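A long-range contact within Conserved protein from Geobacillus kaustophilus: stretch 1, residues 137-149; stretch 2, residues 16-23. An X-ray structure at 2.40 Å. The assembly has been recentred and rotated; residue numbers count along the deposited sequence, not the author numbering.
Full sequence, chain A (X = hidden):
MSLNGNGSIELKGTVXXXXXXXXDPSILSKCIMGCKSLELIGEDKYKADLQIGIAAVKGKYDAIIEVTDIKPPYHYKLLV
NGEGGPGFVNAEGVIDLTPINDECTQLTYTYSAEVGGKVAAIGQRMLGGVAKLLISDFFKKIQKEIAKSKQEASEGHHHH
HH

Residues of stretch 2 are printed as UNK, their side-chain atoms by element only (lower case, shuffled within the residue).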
# COMPACT_ATOMS: atom_id res chain seq x y z
N ASP A 137 1.36 0.85 -8.88
CA ASP A 137 2.12 2.07 -8.88
C ASP A 137 3.03 2.22 -7.65
O ASP A 137 4.16 2.76 -7.72
CB ASP A 137 1.19 3.28 -8.96
CG ASP A 137 1.99 4.57 -9.11
OD1 ASP A 137 2.60 4.74 -10.20
OD2 ASP A 137 2.07 5.35 -8.13
N PHE A 138 2.54 1.74 -6.51
CA PHE A 138 3.38 1.70 -5.30
C PHE A 138 4.55 0.72 -5.48
O PHE A 138 5.70 1.02 -5.19
CB PHE A 138 2.54 1.31 -4.10
CG PHE A 138 3.33 1.09 -2.84
CD1 PHE A 138 3.77 2.18 -2.06
CD2 PHE A 138 3.66 -0.20 -2.44
CE1 PHE A 138 4.50 1.97 -0.91
CE2 PHE A 138 4.39 -0.39 -1.26
CZ PHE A 138 4.78 0.66 -0.48
N PHE A 139 4.25 -0.48 -5.94
CA PHE A 139 5.31 -1.47 -6.09
C PHE A 139 6.32 -1.05 -7.18
O PHE A 139 7.51 -1.36 -7.09
CB PHE A 139 4.74 -2.87 -6.29
CG PHE A 139 4.21 -3.46 -5.02
CD1 PHE A 139 3.00 -4.12 -5.00
CD2 PHE A 139 4.92 -3.35 -3.85
CE1 PHE A 139 2.49 -4.66 -3.81
CE2 PHE A 139 4.43 -3.87 -2.65
CZ PHE A 139 3.20 -4.52 -2.64
N LYS A 140 5.82 -0.26 -8.16
CA LYS A 140 6.64 0.29 -9.24
C LYS A 140 7.63 1.28 -8.67
O LYS A 140 8.79 1.27 -9.03
CB LYS A 140 5.76 0.98 -10.29
CG LYS A 140 6.54 1.68 -11.41
CD LYS A 140 5.74 2.74 -12.16
CE LYS A 140 6.68 3.55 -13.13
NZ LYS A 140 5.90 4.48 -14.07
N LYS A 141 7.18 2.16 -7.77
CA LYS A 141 8.11 3.18 -7.28
C LYS A 141 9.07 2.60 -6.26
O LYS A 141 10.21 3.07 -6.13
CB LYS A 141 7.39 4.42 -6.74
CG LYS A 141 6.68 5.29 -7.81
CD LYS A 141 5.38 5.84 -7.24
CE LYS A 141 4.98 7.26 -7.71
NZ LYS A 141 3.83 7.80 -6.84
N ILE A 142 8.60 1.58 -5.53
CA ILE A 142 9.45 0.88 -4.57
C ILE A 142 10.56 0.20 -5.34
O ILE A 142 11.71 0.21 -4.92
CB ILE A 142 8.69 -0.20 -3.74
CG1 ILE A 142 7.81 0.42 -2.67
CG2 ILE A 142 9.65 -1.12 -3.02
CD1 ILE A 142 8.54 1.22 -1.71
N GLN A 143 10.22 -0.42 -6.46
CA GLN A 143 11.21 -1.11 -7.26
C GLN A 143 12.29 -0.12 -7.73
O GLN A 143 13.50 -0.45 -7.71
CB GLN A 143 10.58 -1.91 -8.41
CG GLN A 143 11.56 -2.77 -9.26
CD GLN A 143 12.54 -3.68 -8.46
OE1 GLN A 143 12.33 -4.89 -8.38
NE2 GLN A 143 13.62 -3.09 -7.91
N LYS A 144 11.87 1.10 -8.04
CA LYS A 144 12.79 2.13 -8.43
C LYS A 144 13.70 2.55 -7.28
O LYS A 144 14.89 2.71 -7.48
CB LYS A 144 12.06 3.36 -8.97
CG LYS A 144 12.85 4.65 -8.72
CD LYS A 144 12.14 5.91 -9.19
CE LYS A 144 13.13 7.06 -9.43
NZ LYS A 144 12.42 8.19 -10.12
N GLU A 145 13.15 2.74 -6.09
CA GLU A 145 13.99 3.25 -5.00
C GLU A 145 14.94 2.20 -4.51
O GLU A 145 16.04 2.53 -4.06
CB GLU A 145 13.15 3.81 -3.85
CG GLU A 145 12.34 5.06 -4.22
CD GLU A 145 13.18 6.33 -4.40
OE1 GLU A 145 14.36 6.38 -3.97
OE2 GLU A 145 12.65 7.30 -4.97
N ILE A 146 14.53 0.93 -4.60
CA ILE A 146 15.41 -0.22 -4.36
C ILE A 146 16.55 -0.16 -5.37
O ILE A 146 17.71 -0.17 -4.97
CB ILE A 146 14.67 -1.57 -4.51
CG1 ILE A 146 13.73 -1.82 -3.33
CG2 ILE A 146 15.67 -2.72 -4.63
CD1 ILE A 146 12.74 -2.96 -3.58
N ALA A 147 16.22 -0.06 -6.66
CA ALA A 147 17.20 -0.11 -7.77
C ALA A 147 18.40 0.82 -7.55
O ALA A 147 19.55 0.35 -7.66
CB ALA A 147 16.53 0.18 -9.10
N LYS A 148 18.12 2.10 -7.25
CA LYS A 148 19.09 3.07 -6.75
C LYS A 148 20.08 2.51 -5.71
O LYS A 148 21.29 2.60 -5.86
CB LYS A 148 18.36 4.21 -6.04
CG LYS A 148 17.98 5.37 -6.91
CD LYS A 148 17.26 6.42 -6.05
CE LYS A 148 16.47 7.41 -6.94
NZ LYS A 148 15.34 8.11 -6.22
N SER A 149 19.54 1.96 -4.62
CA SER A 149 20.37 1.54 -3.50
C SER A 149 21.19 0.25 -3.76
O SER A 149 21.28 -0.26 -4.90
CB SER A 149 19.51 1.46 -2.23
OG SER A 149 18.98 2.74 -1.89
N UNK A 16 16.05 -8.31 2.84
CA UNK A 16 16.57 -7.14 3.53
C UNK A 16 16.56 -5.86 2.70
O UNK A 16 16.31 -4.80 3.21
c UNK A 16 18.72 -6.19 4.69
o UNK A 16 18.34 -4.26 6.09
c UNK A 16 18.00 -5.44 5.84
o UNK A 16 17.11 -6.01 6.51
c UNK A 16 17.97 -7.42 4.11
N UNK A 17 16.84 -5.94 1.42
CA UNK A 17 16.85 -4.70 0.63
C UNK A 17 15.44 -4.12 0.53
O UNK A 17 15.26 -2.90 0.64
o UNK A 17 19.06 -6.67 -2.39
c UNK A 17 19.74 -5.85 -1.71
o UNK A 17 20.98 -5.72 -1.85
c UNK A 17 17.49 -4.91 -0.75
c UNK A 17 19.03 -4.97 -0.64
N UNK A 18 14.46 -5.01 0.38
CA UNK A 18 13.04 -4.68 0.24
C UNK A 18 12.46 -4.22 1.56
O UNK A 18 11.86 -3.16 1.64
c UNK A 18 12.25 -5.89 -0.33
c UNK A 18 10.76 -5.60 -0.44
c UNK A 18 12.86 -6.29 -1.70
N UNK A 19 12.70 -5.00 2.62
CA UNK A 19 12.22 -4.63 3.95
C UNK A 19 12.64 -3.20 4.40
O UNK A 19 11.82 -2.44 4.94
c UNK A 19 12.63 -5.67 4.97
c UNK A 19 10.92 -5.22 8.25
c UNK A 19 10.93 -5.74 6.92
c UNK A 19 12.18 -5.35 6.33
c UNK A 19 8.77 -6.70 7.34
c UNK A 19 9.82 -6.47 6.46
n UNK A 19 12.09 -4.54 8.44
c UNK A 19 9.83 -5.41 9.11
c UNK A 19 8.77 -6.16 8.64
c UNK A 19 12.86 -4.62 7.30
N UNK A 20 13.89 -2.83 4.15
CA UNK A 20 14.34 -1.48 4.53
C UNK A 20 13.66 -0.33 3.73
O UNK A 20 13.56 0.76 4.26
c UNK A 20 15.86 -1.32 4.41
o UNK A 20 16.20 -1.01 3.07
N UNK A 21 13.20 -0.59 2.49
CA UNK A 21 12.40 0.42 1.76
C UNK A 21 10.99 0.50 2.30
O UNK A 21 10.44 1.59 2.52
c UNK A 21 14.25 1.88 -0.14
n UNK A 21 16.39 3.34 -0.19
c UNK A 21 13.68 0.50 -0.46
c UNK A 21 12.36 0.19 0.25
c UNK A 21 15.78 1.96 -0.43
N UNK A 22 10.41 -0.67 2.55
CA UNK A 22 9.06 -0.75 3.00
C UNK A 22 8.86 -0.16 4.41
O UNK A 22 7.75 0.21 4.80
c UNK A 22 7.23 -2.19 0.79
c UNK A 22 8.60 -2.21 2.94
c UNK A 22 8.14 -4.31 1.76
c UNK A 22 8.39 -2.85 1.58
N UNK A 23 9.94 -0.09 5.20
CA UNK A 23 9.85 0.41 6.57
C UNK A 23 10.34 1.86 6.71
O UNK A 23 10.31 2.42 7.80
s UNK A 23 8.35 -1.91 8.39
c UNK A 23 10.60 -0.51 7.54
c UNK A 23 8.95 -2.03 10.05
c UNK A 23 10.00 -1.87 7.67

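Position 16 carries three side-chain carbons, the third holding two oxygens: a carboxylate on a two-carbon spacer. It lies out of reach of stretch 1, exposed to solvent. This is Glu16.

Position 17 repeats that composition, three carbons and a terminal pair of oxygens. Its CA-to-CB bond points toward stretch 1, yet the side chain comes no nearer than 4.8 Å, from CB to Ile146 CG2; what comes closer is its backbone O, 4.4 Å from Ile146 CG1. The residue is Glu17.

Position 18 has three carbons, branched at the first, with no heteroatom. One of the two methyls packs against Ile146 CD1 at 3.8 Å. A short, beta-branched, buried side chain is Val18, and the methyl in question is CG2. Its CA is also the nearest partner of Ile146 CA, at 6.8 Å.

Position 19 shows one carbon leading to fused five- and six-membered rings with eight carbons and one nitrogen, an indole. It is out of reach of stretch 1 and is buried elsewhere in the structure. This is Trp19.

Position 20 has one carbon and one oxygen. The hydroxyl turns back on its own helix, donating to Glu17 O at 3.2 Å, and nothing on stretch 1 is touched. It is Ser20.

Position 21 extends four carbons in a row to a nitrogen. The chain runs along Ile146 and Glu145, and its nitrogen lies 3.2 Å from Ser149 OG. This is Lys21: its CG sits 3.7 Å from Ile146 CG1 and its CE 3.7 Å from Glu145 O. Lys21 NZ donates a hydrogen bond to Ser149 OG.

Position 22 has four carbons forked at the second. A terminal methyl reaches Phe138 CE2 at 3.9 Å and Ile142 CG1 at 4.4 Å. It is Leu22, and that methyl, CD2, meets the Phe138 ring at its edge.

Position 23 is an unbranched run of two carbons, a sulfur and a carbon, out of reach of stretch 1: Met23.

The helices cross at 116°, their axes approaching to 10.0 Å; the two stretches bury 376 Å², both sides summed. On stretch 1 the apolar contacts recur at 138, 142 and 146, one helical turn apart, so they form a single stripe. Val18 and Leu22, themselves four apart, meet that stripe, while Lys21 has the largest area covered by the other stretch, 103 Å². The rule is economical: branched aliphatic side chains and the edge of the Phe138 ring form the apolar part of the contact, and a long lysine lends its methylenes to packing while carrying its charge out to a polar partner at Ser149.

Stretch 2 16-23: EEVWSKLM
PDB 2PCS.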